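Side-chain contact in ADP-ribosylating toxin CARDS (Mycoplasma pneumoniae, PDB 4TLV), which transfers ADP-ribose from NAD(+) to multiple target proteins, acting as the main virulence factor of this bacterium and causing vacuolization in mammalian cells: residues D507-L512 / F524-S529. Residues are numbered along the deposited sequence; the frame is centred on the assembly and turned at random.
Sequences DWVEWL and FKWYFS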
loop_
_atom_site.group_PDB
_atom_site.type_symbol
_atom_site.label_atom_id
_atom_site.label_comp_id
_atom_site.label_asym_id
_atom_site.label_seq_id
_atom_site.Cartn_x
_atom_site.Cartn_y
_atom_site.Cartn_z
ATOM N N ASP A 507 24.693 8.677 22.208
ATOM C CA ASP A 507 24.454 7.520 23.077
ATOM C C ASP A 507 23.980 6.366 22.201
ATOM O O ASP A 507 23.412 6.580 21.122
ATOM C CB ASP A 507 23.440 7.856 24.181
ATOM C CG ASP A 507 23.517 6.904 25.388
ATOM O OD1 ASP A 507 24.276 5.914 25.368
ATOM O OD2 ASP A 507 22.783 7.150 26.368
ATOM N N TRP A 508 24.265 5.143 22.631
ATOM C CA TRP A 508 23.809 3.955 21.922
ATOM C C TRP A 508 22.290 3.974 21.784
ATOM O O TRP A 508 21.590 4.563 22.611
ATOM C CB TRP A 508 24.213 2.701 22.693
ATOM C CG TRP A 508 25.690 2.588 22.946
ATOM C CD1 TRP A 508 26.324 2.635 24.162
ATOM C CD2 TRP A 508 26.717 2.396 21.965
ATOM N NE1 TRP A 508 27.682 2.485 23.991
ATOM C CE2 TRP A 508 27.948 2.335 22.654
ATOM C CE3 TRP A 508 26.717 2.269 20.570
ATOM C CZ2 TRP A 508 29.163 2.158 21.995
ATOM C CZ3 TRP A 508 27.922 2.093 19.921
ATOM C CH2 TRP A 508 29.130 2.039 20.632
ATOM N N VAL A 509 21.783 3.343 20.733
ATOM C CA VAL A 509 20.358 3.044 20.656
ATOM C C VAL A 509 20.166 1.609 21.151
ATOM O O VAL A 509 21.138 0.878 21.337
ATOM C CB VAL A 509 19.820 3.198 19.217
ATOM C CG1 VAL A 509 19.828 4.654 18.804
ATOM C CG2 VAL A 509 20.647 2.381 18.251
ATOM N N GLU A 510 18.925 1.195 21.373
ATOM C CA GLU A 510 18.683 -0.166 21.828
ATOM C C GLU A 510 17.376 -0.669 21.243
ATOM O O GLU A 510 16.563 0.125 20.770
ATOM C CB GLU A 510 18.600 -0.203 23.352
ATOM C CG GLU A 510 17.512 0.715 23.904
ATOM C CD GLU A 510 17.603 0.935 25.411
ATOM O OE1 GLU A 510 18.244 0.114 26.101
ATOM O OE2 GLU A 510 17.021 1.931 25.902
ATOM N N TRP A 511 17.178 -1.981 21.293
ATOM C CA TRP A 511 15.965 -2.605 20.768
ATOM C C TRP A 511 15.184 -3.242 21.901
ATOM O O TRP A 511 15.684 -4.161 22.549
ATOM C CB TRP A 511 16.345 -3.684 19.768
ATOM C CG TRP A 511 17.014 -3.193 18.520
ATOM C CD1 TRP A 511 18.360 -3.058 18.291
ATOM C CD2 TRP A 511 16.361 -2.815 17.306
ATOM N NE1 TRP A 511 18.577 -2.597 17.013
ATOM C CE2 TRP A 511 17.366 -2.444 16.389
ATOM C CE3 TRP A 511 15.021 -2.745 16.913
ATOM C CZ2 TRP A 511 17.071 -2.030 15.092
ATOM C CZ3 TRP A 511 14.730 -2.319 15.620
ATOM C CH2 TRP A 511 15.748 -1.972 14.732
ATOM N N LEU A 512 13.964 -2.768 22.142
ATOM C CA LEU A 512 13.199 -3.169 23.325
ATOM C C LEU A 512 11.811 -3.666 22.969
ATOM O O LEU A 512 11.153 -3.097 22.105
ATOM C CB LEU A 512 13.012 -1.971 24.252
ATOM C CG LEU A 512 14.271 -1.235 24.711
ATOM C CD1 LEU A 512 13.890 0.055 25.403
ATOM C CD2 LEU A 512 15.111 -2.125 25.626
ATOM N N PHE A 524 10.633 6.580 20.746
ATOM C CA PHE A 524 10.439 5.396 19.908
ATOM C C PHE A 524 10.003 5.801 18.496
ATOM O O PHE A 524 9.743 4.927 17.658
ATOM C CB PHE A 524 9.357 4.476 20.490
ATOM C CG PHE A 524 9.804 3.658 21.685
ATOM C CD1 PHE A 524 10.471 2.459 21.510
ATOM C CD2 PHE A 524 9.504 4.071 22.974
ATOM C CE1 PHE A 524 10.867 1.697 22.599
ATOM C CE2 PHE A 524 9.896 3.317 24.075
ATOM C CZ PHE A 524 10.574 2.130 23.888
ATOM N N LYS A 525 9.891 7.108 18.250
ATOM C CA LYS A 525 9.454 7.621 16.939
ATOM C C LYS A 525 10.596 8.125 16.055
ATOM O O LYS A 525 11.441 8.905 16.504
ATOM C CB LYS A 525 8.398 8.718 17.126
ATOM C CG LYS A 525 7.178 8.238 17.906
ATOM C CD LYS A 525 6.037 9.215 17.801
ATOM C CE LYS A 525 4.777 8.615 18.432
ATOM N NZ LYS A 525 3.694 9.620 18.427
ATOM N N TRP A 526 10.590 7.700 14.787
ATOM C CA TRP A 526 11.659 8.020 13.845
ATOM C C TRP A 526 11.092 8.491 12.508
ATOM O O TRP A 526 9.959 8.165 12.153
ATOM C CB TRP A 526 12.545 6.795 13.615
ATOM C CG TRP A 526 13.100 6.250 14.872
ATOM C CD1 TRP A 526 12.492 5.373 15.727
ATOM C CD2 TRP A 526 14.369 6.562 15.447
ATOM N NE1 TRP A 526 13.310 5.121 16.804
ATOM C CE2 TRP A 526 14.474 5.833 16.653
ATOM C CE3 TRP A 526 15.434 7.383 15.060
ATOM C CZ2 TRP A 526 15.605 5.896 17.474
ATOM C CZ3 TRP A 526 16.568 7.445 15.880
ATOM C CH2 TRP A 526 16.637 6.710 17.071
ATOM N N TYR A 527 11.886 9.257 11.766
ATOM C CA TYR A 527 11.494 9.652 10.413
ATOM C C TYR A 527 12.698 9.653 9.486
ATOM O O TYR A 527 13.849 9.697 9.938
ATOM C CB TYR A 527 10.797 11.018 10.413
ATOM C CG TYR A 527 11.695 12.156 10.838
ATOM C CD1 TYR A 527 11.926 12.423 12.185
ATOM C CD2 TYR A 527 12.318 12.964 9.891
ATOM C CE1 TYR A 527 12.759 13.481 12.575
ATOM C CE2 TYR A 527 13.147 14.017 10.267
ATOM C CZ TYR A 527 13.363 14.266 11.609
ATOM O OH TYR A 527 14.188 15.310 11.977
ATOM N N PHE A 528 12.429 9.580 8.184
ATOM C CA PHE A 528 13.480 9.485 7.178
ATOM C C PHE A 528 13.702 10.841 6.514
ATOM O O PHE A 528 12.753 11.622 6.360
ATOM C CB PHE A 528 13.099 8.440 6.117
ATOM C CG PHE A 528 12.889 7.056 6.687
ATOM C CD1 PHE A 528 11.687 6.718 7.294
ATOM C CD2 PHE A 528 13.901 6.106 6.615
ATOM C CE1 PHE A 528 11.490 5.450 7.833
ATOM C CE2 PHE A 528 13.721 4.831 7.151
ATOM C CZ PHE A 528 12.517 4.503 7.763
ATOM N N SER A 529 14.953 11.109 6.136
ATOM C CA SER A 529 15.346 12.385 5.517
ATOM C C SER A 529 16.192 12.152 4.289
ATOM O O SER A 529 17.135 11.365 4.323
ATOM C CB SER A 529 16.185 13.240 6.481
ATOM O OG SER A 529 15.499 13.480 7.690
#
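In the C-terminal beta-trefoil domain D3, Val509 meets Trp526 and Leu512 meets Phe524 where residues 507-512, on strand 506-512, face strand 526-529 and the turn at Phe524 that leads into it. Two strands of one trefoil domain, far apart in the order of the sheet, thus meet through side chains alone: the nearest alpha carbons, CA of Leu512 and CA of Phe524, lie 9.6 Å apart, no hydrogen bond crosses, and hydrocarbon spans the gap.

Two point contacts carry it. Methyl CG1 of Val509 comes up obliquely to the benzo end of the Trp526 indole, 4.2 Å from CH2. The one polar atom of the indole, NE1, donates to the carbonyl oxygen of Leu494 on strand 490-495. That bond restrains the rotation of the indole, while its six-membered ring lies by the valine. The first side-chain bond of Trp526 already points to 507-512, and with CG anti to the carbonyl carbon (chi1 -56°) the indole continues that way.

At the other end of the contact, Leu512 and Phe524 cross at about a right angle. One leucine methyl, CD1, reaches the far end of the phenyl ring, 4.2 Å from CZ. Although the first bond of the Phe524 side chain does not aim at 507-512, the ring is long enough to bring CZ to the leucine methyl. His514 stacks on this ring, and His495 meets it as well.

Both approaches are loose van der Waals contacts, and 122 Å² is buried in all. The apolar contact itself sets no direction; the orientation of the rings is probably fixed by the N-H bond to Leu494 and by His514 and His495 against Phe524.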